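PDB 2RET: pseudopilin EpsI from Vibrio vulnificus, which probably serves as a minor pseudopilin of the type II secretion system, which exports proteases and toxins from the periplasm, and pairs with the pseudopilin EpsJ. Local coordinates for residues K33-S38 against W51-V56; A45-Y50 against V70-Q75; A65-V70 against T81-V86. The protein carries 2 engineered substitutions. All coordinates share one frame; numbering follows the deposited sequence.

Interaction 1 (K33-S38 against W51-V56); sequences KNLKAS and WKVAPV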
# COMPACT_ATOMS: atom_id res chain seq x y z
N LYS A 33 -12.40 -3.53 18.16
CA LYS A 33 -13.82 -3.18 18.04
C LYS A 33 -14.45 -3.28 19.42
O LYS A 33 -15.39 -2.56 19.73
CB LYS A 33 -14.54 -4.11 17.05
CG LYS A 33 -15.90 -3.63 16.59
CD LYS A 33 -16.72 -4.76 15.95
CE LYS A 33 -18.21 -4.47 16.06
NZ LYS A 33 -19.08 -5.50 15.42
N ASN A 34 -13.91 -4.19 20.23
CA ASN A 34 -14.35 -4.40 21.61
C ASN A 34 -13.50 -3.59 22.61
O ASN A 34 -13.12 -4.11 23.69
CB ASN A 34 -14.32 -5.90 21.96
CG ASN A 34 -15.67 -6.58 21.74
OD1 ASN A 34 -16.20 -6.60 20.63
ND2 ASN A 34 -16.22 -7.14 22.82
N LEU A 35 -13.25 -2.32 22.27
CA LEU A 35 -12.44 -1.42 23.12
C LEU A 35 -13.29 -0.93 24.30
O LEU A 35 -14.31 -0.26 24.12
CB LEU A 35 -11.94 -0.21 22.30
CG LEU A 35 -10.65 0.54 22.69
CD1 LEU A 35 -10.13 0.16 24.09
CD2 LEU A 35 -9.57 0.31 21.66
N LYS A 36 -12.88 -1.28 25.51
CA LYS A 36 -13.62 -0.92 26.72
C LYS A 36 -12.64 -0.74 27.86
O LYS A 36 -11.48 -1.16 27.77
CB LYS A 36 -14.66 -2.00 27.05
CG LYS A 36 -14.08 -3.40 27.31
CD LYS A 36 -15.16 -4.51 27.21
CE LYS A 36 -14.93 -5.63 28.23
NZ LYS A 36 -13.48 -5.77 28.62
N ALA A 37 -13.09 -0.06 28.92
CA ALA A 37 -12.33 0.04 30.16
C ALA A 37 -12.13 -1.37 30.70
O ALA A 37 -13.09 -2.15 30.82
CB ALA A 37 -13.06 0.93 31.19
N SER A 38 -10.87 -1.70 30.96
CA SER A 38 -10.51 -2.97 31.58
C SER A 38 -9.25 -2.83 32.43
O SER A 38 -8.55 -1.82 32.36
CB SER A 38 -10.31 -4.05 30.52
OG SER A 38 -9.39 -3.60 29.55
N TRP A 51 -2.18 -3.19 35.31
CA TRP A 51 -2.45 -2.47 34.11
C TRP A 51 -3.91 -2.04 34.04
O TRP A 51 -4.79 -2.62 34.65
CB TRP A 51 -2.01 -3.26 32.87
CG TRP A 51 -2.67 -4.59 32.71
CD1 TRP A 51 -2.17 -5.78 33.10
CD2 TRP A 51 -3.97 -4.86 32.14
NE1 TRP A 51 -3.05 -6.79 32.82
CE2 TRP A 51 -4.16 -6.26 32.22
CE3 TRP A 51 -4.98 -4.07 31.56
CZ2 TRP A 51 -5.33 -6.90 31.74
CZ3 TRP A 51 -6.16 -4.70 31.10
CH2 TRP A 51 -6.31 -6.10 31.19
N LYS A 52 -4.14 -1.00 33.27
CA LYS A 52 -5.47 -0.49 33.02
C LYS A 52 -5.50 -0.03 31.57
O LYS A 52 -4.61 0.69 31.12
CB LYS A 52 -5.75 0.72 33.91
CG LYS A 52 -6.40 0.40 35.19
CD LYS A 52 -6.46 1.62 36.11
CE LYS A 52 -6.35 1.16 37.58
NZ LYS A 52 -6.22 2.32 38.52
N VAL A 53 -6.55 -0.46 30.86
CA VAL A 53 -6.92 0.07 29.54
C VAL A 53 -8.12 1.02 29.70
O VAL A 53 -9.11 0.66 30.30
CB VAL A 53 -7.27 -1.10 28.61
CG1 VAL A 53 -7.73 -0.61 27.24
CG2 VAL A 53 -6.06 -2.04 28.52
N ALA A 54 -7.99 2.23 29.16
CA ALA A 54 -9.02 3.27 29.20
C ALA A 54 -9.24 3.90 27.81
O ALA A 54 -8.34 4.59 27.32
CB ALA A 54 -8.60 4.37 30.18
N PRO A 55 -10.44 3.72 27.20
CA PRO A 55 -10.82 4.48 25.99
C PRO A 55 -10.76 5.98 26.20
O PRO A 55 -10.99 6.47 27.29
CB PRO A 55 -12.26 4.03 25.73
CG PRO A 55 -12.36 2.70 26.40
CD PRO A 55 -11.49 2.77 27.60
N VAL A 56 -10.39 6.67 25.14
CA VAL A 56 -10.15 8.09 25.17
C VAL A 56 -11.13 8.71 24.22
O VAL A 56 -11.18 8.31 23.05
CB VAL A 56 -8.73 8.44 24.67
CG1 VAL A 56 -8.56 9.93 24.55
CG2 VAL A 56 -7.68 7.86 25.59
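Ser38, the first residue of strand 38-44, is joined to Val53 of strand 47-56 by two backbone hydrogen bonds. Ser38 N donates to Val53 O over 3.0 Å, arriving in the carbonyl plane on a lone pair. The return bond, Val53 N to Ser38 O, is 2.8 Å long, although its donor stands above the carbonyl plane. In this antiparallel hydrogen-bonded pair each residue thus satisfies the N-H and the C=O of the other. Both carbonyls are also approached by a CA-H: Ala37 CA lies 3.3 Å from Val53 O, and Lys52 CA 3.4 Å from Ser38 O.

Two residues on, Pro55 has no N-H to offer, and its ring lies against the Lys36-Ala37 peptide, with Pro55 CD 3.5 Å from Ala37 N. With chi1 53° the serine hydroxyl sits between N and the carbonyl carbon, where Ser38 OG meets Val53 CB at 3.4 Å. So small a side chain fits between Val53 and the edge of the Trp51 ring, OG lying in the ring plane beside CZ3. Leu35 supplies the apolar part: the Leu35 and Val53 side chains cross at about a right angle, Leu35 CD1 lying 4.0 Å from Val53 CG1, and both residues also touch Val28 of helix 8-30. The directional bonding is therefore entirely backbone and fixes the register at one residue pair, while the side chains add non-directional packing.

Interaction 2 (A45-Y50 against V70-Q75); sequences AGQTWY and VAATTQ. Engineered in segment 70-75: Thr73 (natural residue Glu), Thr74 (natural residue Lys).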
# COMPACT_ATOMS: atom_id res chain seq x y z
N ALA A 45 9.42 -9.98 35.55
CA ALA A 45 10.63 -9.81 36.33
C ALA A 45 10.41 -9.93 37.82
O ALA A 45 11.00 -9.19 38.57
CB ALA A 45 11.31 -8.47 36.01
N GLY A 46 9.54 -10.85 38.24
CA GLY A 46 9.36 -11.13 39.67
C GLY A 46 8.35 -10.24 40.36
O GLY A 46 8.02 -10.45 41.51
N GLN A 47 7.83 -9.28 39.64
CA GLN A 47 6.98 -8.26 40.20
C GLN A 47 5.58 -8.31 39.57
O GLN A 47 5.42 -8.48 38.34
CB GLN A 47 7.65 -6.91 39.90
CG GLN A 47 7.01 -5.77 40.62
CD GLN A 47 7.75 -4.50 40.51
OE1 GLN A 47 8.94 -4.49 40.13
NE2 GLN A 47 7.08 -3.40 40.88
N THR A 48 4.56 -8.12 40.40
CA THR A 48 3.19 -7.95 39.91
C THR A 48 2.96 -6.52 39.49
O THR A 48 3.13 -5.60 40.29
CB THR A 48 2.12 -8.29 40.98
OG1 THR A 48 2.44 -9.55 41.52
CG2 THR A 48 0.74 -8.38 40.35
N TRP A 49 2.56 -6.34 38.23
CA TRP A 49 2.20 -5.05 37.68
C TRP A 49 0.70 -4.92 37.41
O TRP A 49 0.06 -5.84 36.95
CB TRP A 49 2.95 -4.83 36.38
CG TRP A 49 4.41 -4.94 36.50
CD1 TRP A 49 5.15 -6.05 36.29
CD2 TRP A 49 5.32 -3.90 36.83
NE1 TRP A 49 6.47 -5.77 36.48
CE2 TRP A 49 6.61 -4.46 36.83
CE3 TRP A 49 5.17 -2.57 37.19
CZ2 TRP A 49 7.74 -3.74 37.11
CZ3 TRP A 49 6.32 -1.84 37.50
CH2 TRP A 49 7.58 -2.42 37.43
N TYR A 50 0.15 -3.74 37.67
CA TYR A 50 -1.29 -3.51 37.55
C TYR A 50 -1.57 -2.61 36.35
O TYR A 50 -1.26 -1.42 36.36
CB TYR A 50 -1.84 -2.91 38.83
CG TYR A 50 -1.67 -3.83 40.01
CD1 TYR A 50 -2.70 -4.65 40.43
CD2 TYR A 50 -0.45 -3.89 40.68
CE1 TYR A 50 -2.51 -5.52 41.51
CE2 TYR A 50 -0.26 -4.75 41.76
CZ TYR A 50 -1.29 -5.55 42.17
OH TYR A 50 -1.07 -6.38 43.23
N VAL A 70 0.32 1.41 33.46
CA VAL A 70 0.89 0.34 34.31
C VAL A 70 1.47 0.99 35.58
O VAL A 70 2.18 2.00 35.54
CB VAL A 70 1.92 -0.54 33.54
CG1 VAL A 70 2.47 -1.69 34.43
CG2 VAL A 70 1.30 -1.13 32.24
N ALA A 71 1.09 0.40 36.70
CA ALA A 71 1.38 0.90 38.04
C ALA A 71 1.85 -0.26 38.93
O ALA A 71 1.60 -1.46 38.63
CB ALA A 71 0.14 1.60 38.62
N ALA A 72 2.52 0.10 40.03
CA ALA A 72 3.04 -0.85 41.01
C ALA A 72 2.00 -1.37 42.04
O ALA A 72 2.21 -2.40 42.71
CB ALA A 72 4.23 -0.20 41.68
N THR A 73 0.87 -0.68 42.15
CA THR A 73 -0.28 -1.15 42.95
C THR A 73 -1.59 -0.76 42.30
O THR A 73 -1.60 -0.03 41.33
CB THR A 73 -0.32 -0.55 44.39
OG1 THR A 73 -0.84 0.78 44.31
CG2 THR A 73 1.05 -0.57 45.08
N THR A 74 -2.70 -1.25 42.88
CA THR A 74 -4.05 -0.96 42.38
C THR A 74 -4.45 0.51 42.56
O THR A 74 -5.33 1.00 41.83
CB THR A 74 -5.12 -1.85 43.03
OG1 THR A 74 -4.98 -1.85 44.45
CG2 THR A 74 -4.99 -3.27 42.51
N GLN A 75 -3.81 1.18 43.53
CA GLN A 75 -4.11 2.58 43.86
C GLN A 75 -3.08 3.56 43.27
O GLN A 75 -3.34 4.76 43.17
CB GLN A 75 -4.16 2.80 45.40
CG GLN A 75 -5.03 1.83 46.21
CD GLN A 75 -4.58 1.70 47.71
OE1 GLN A 75 -3.45 1.24 48.01
NE2 GLN A 75 -5.47 2.11 48.65
O HOH W 1 4.29 -4.03 42.11
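The open end of the beta hairpin formed by strands 47-56 and 63-71 is held here by the pair Tyr50 and Ala71, beyond which the second strand gives way to a loop. Tyr50 N donates almost straight (171°) to Ala71 O at 2.9 Å, in the carbonyl plane. Ala71 N returns a 3.0 Å bond to Tyr50 O from above that carbonyl's plane. Past this antiparallel hydrogen-bonded pair the chains diverge, and a water molecule spans the gap, donating to Thr48 O and to Ala72 O, each at 2.7 Å.

Tyr50 carries most of the side-chain contact. Its CG lies beside the backbone N (chi1 -62°), which sends the ring alongside the departing loop: the Thr73-Thr74 peptide runs over one face, Ala71 O lies in plane at the edge, and Thr74 CG2 reaches Tyr50 CD1 at 3.4 Å. A broad flat ring suits a place against exposed main chain. Thr73 and Thr74 are engineered residues; Thr73 OG1 accepts from Gln75 N at 3.1 Å, forming an ST turn.

Trp49 and Val70 project from the opposite face to Tyr50 and Ala71, toward helix 8-30, the remaining part of the long N-terminal helix in this periplasmic domain, which lacks the transmembrane segment. Trp49 CB meets Val70 CG1 at 3.7 Å, the two side chains crossing at about a right angle. The indole also packs on Ala17 and Val20 of the helix, while its NE1 is satisfied by Leu44 O. Apolar residues facing such a helix from a meandering antiparallel sheet are typical of the type IV pilin-like fold of pseudopilins.

Interaction 3 (A65-V70 against T81-V86); sequences AFDVSV and TVRSYV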
# COMPACT_ATOMS: atom_id res chain seq x y z
N ALA A 65 -9.14 5.93 20.32
CA ALA A 65 -7.92 6.00 21.09
C ALA A 65 -8.13 5.25 22.41
O ALA A 65 -9.24 5.15 22.89
CB ALA A 65 -7.52 7.45 21.36
N PHE A 66 -7.06 4.71 22.95
CA PHE A 66 -7.08 4.15 24.29
C PHE A 66 -5.73 4.41 24.91
O PHE A 66 -4.71 4.64 24.21
CB PHE A 66 -7.40 2.65 24.30
CG PHE A 66 -6.46 1.81 23.48
CD1 PHE A 66 -6.62 1.71 22.09
CD2 PHE A 66 -5.43 1.09 24.08
CE1 PHE A 66 -5.76 0.94 21.33
CE2 PHE A 66 -4.55 0.30 23.32
CZ PHE A 66 -4.73 0.23 21.94
N ASP A 67 -5.76 4.42 26.23
CA ASP A 67 -4.57 4.52 27.07
C ASP A 67 -4.39 3.19 27.76
O ASP A 67 -5.36 2.58 28.21
CB ASP A 67 -4.73 5.59 28.12
CG ASP A 67 -4.51 6.98 27.57
OD1 ASP A 67 -3.68 7.14 26.64
OD2 ASP A 67 -5.13 7.93 28.11
N VAL A 68 -3.15 2.75 27.79
CA VAL A 68 -2.69 1.64 28.60
C VAL A 68 -1.74 2.26 29.64
O VAL A 68 -0.74 2.91 29.29
CB VAL A 68 -1.93 0.59 27.78
CG1 VAL A 68 -1.47 -0.60 28.69
CG2 VAL A 68 -2.80 0.06 26.60
N SER A 69 -2.08 2.09 30.92
CA SER A 69 -1.25 2.57 32.02
C SER A 69 -0.89 1.39 32.91
O SER A 69 -1.67 0.46 33.05
CB SER A 69 -1.98 3.66 32.80
OG SER A 69 -3.22 3.21 33.26
N VAL A 70 0.32 1.41 33.46
CA VAL A 70 0.89 0.34 34.31
C VAL A 70 1.47 0.99 35.58
O VAL A 70 2.18 2.00 35.54
CB VAL A 70 1.92 -0.54 33.54
CG1 VAL A 70 2.47 -1.69 34.43
CG2 VAL A 70 1.30 -1.13 32.24
N THR A 81 2.25 5.48 30.98
CA THR A 81 1.02 5.55 30.22
C THR A 81 1.36 5.75 28.75
O THR A 81 2.20 6.58 28.42
CB THR A 81 0.09 6.68 30.70
OG1 THR A 81 -0.45 6.35 31.97
CG2 THR A 81 -1.07 6.85 29.76
N VAL A 82 0.70 4.96 27.89
CA VAL A 82 0.87 5.03 26.44
C VAL A 82 -0.51 5.07 25.78
O VAL A 82 -1.39 4.23 26.06
CB VAL A 82 1.69 3.84 25.88
CG1 VAL A 82 1.89 3.98 24.37
CG2 VAL A 82 3.05 3.76 26.58
N ARG A 83 -0.65 6.04 24.87
CA ARG A 83 -1.86 6.24 24.06
C ARG A 83 -1.65 5.63 22.70
O ARG A 83 -0.60 5.79 22.12
CB ARG A 83 -2.18 7.74 23.87
CG ARG A 83 -3.47 8.00 23.08
CD ARG A 83 -4.01 9.37 23.40
NE ARG A 83 -4.44 9.48 24.79
CZ ARG A 83 -4.93 10.58 25.36
NH1 ARG A 83 -5.09 11.70 24.65
NH2 ARG A 83 -5.29 10.56 26.63
N SER A 84 -2.67 4.94 22.21
CA SER A 84 -2.63 4.36 20.88
C SER A 84 -3.94 4.61 20.18
O SER A 84 -4.91 4.96 20.80
CB SER A 84 -2.40 2.86 20.97
OG SER A 84 -1.26 2.62 21.73
N TYR A 85 -3.91 4.45 18.86
CA TYR A 85 -5.02 4.80 17.98
C TYR A 85 -5.33 3.66 17.06
O TYR A 85 -4.45 2.99 16.57
CB TYR A 85 -4.70 6.04 17.15
CG TYR A 85 -4.53 7.25 17.99
CD1 TYR A 85 -5.62 8.02 18.35
CD2 TYR A 85 -3.28 7.62 18.44
CE1 TYR A 85 -5.47 9.14 19.15
CE2 TYR A 85 -3.12 8.73 19.22
CZ TYR A 85 -4.21 9.48 19.57
OH TYR A 85 -4.05 10.57 20.36
N VAL A 86 -6.61 3.44 16.86
CA VAL A 86 -7.10 2.31 16.09
C VAL A 86 -8.05 2.88 15.04
O VAL A 86 -8.80 3.79 15.34
CB VAL A 86 -7.86 1.32 16.99
CG1 VAL A 86 -8.08 0.04 16.27
CG2 VAL A 86 -7.06 1.05 18.22
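Arg83 meets Asp67 side-on, two nitrogens serving the two carboxylate oxygens in a bidentate salt bridge. Arg83 NH2 donates to the syn lone pair of Asp67 OD2 at 3.0 Å, nearly straight (173°). Arg83 NE reaches Asp67 OD1 at 3.1 Å, but from above the carboxylate plane, the two flat groups being 27° apart. The arginine chain achieves this by extending from the backbone and then bending at chi3, back across to the neighbouring strand. Paired in this way, both groups would be expected to stay ionised.

On the same face Ala65 CB, a small methyl, packs against the Tyr85 ring, 3.5 Å from Tyr85 CE1, and Thr81 OG1 lies 3.2 Å from Ser69 CB. The other face is more apolar. Phe66 takes the crowded position between N and carbonyl carbon (chi1 57°), which carries its ring over to the partner strand. There Ser84 CB makes a CH-pi contact, 4.1 Å from the ring centroid, while Val86 CG2 meets Phe66 CE1 at the ring edge, 3.4 Å away. A small serine leaves room for that ring.

What positions these groups is regular antiparallel pairing. Phe66 with Ser84 and Val68 with Val82 are hydrogen-bonded pairs, each with two bonds; Val68 N to Val82 O, for instance, is 2.9 Å. Non-hydrogen-bonded pairs alternate with them and set Asp67 directly opposite Arg83.

Farther out, Phe66 rests on Val28 and Met29 of helix 8-30, and Ser84 on Met25. Strand 47-56 bonds to the other edge of strand 63-71, whereas Tyr85 and Val86 pair with an antiparallel strand of the EpsJ chain, so the sheet continues across the interface.

Overall arrangement
All three contacts belong to one antiparallel sheet whose strands, 38-44, 47-56, 63-71 and 80-87, lie in chain order. Interaction 1 ties the loop leading into strand 38-44, and that strand's first residue, to strand 47-56; interaction 2 joins the middle two strands and interaction 3 the last two. Interaction 1 closes before interaction 3 opens, whereas the segments of interaction 2 alternate with those of both. The centres of interactions 1 and 3 are about 8 Å apart; that of interaction 2 is about 18 Å from the first and about 17 Å from the third. Helix 8-30 packs along one face, and strand 80-87 hands the sheet on to EpsJ.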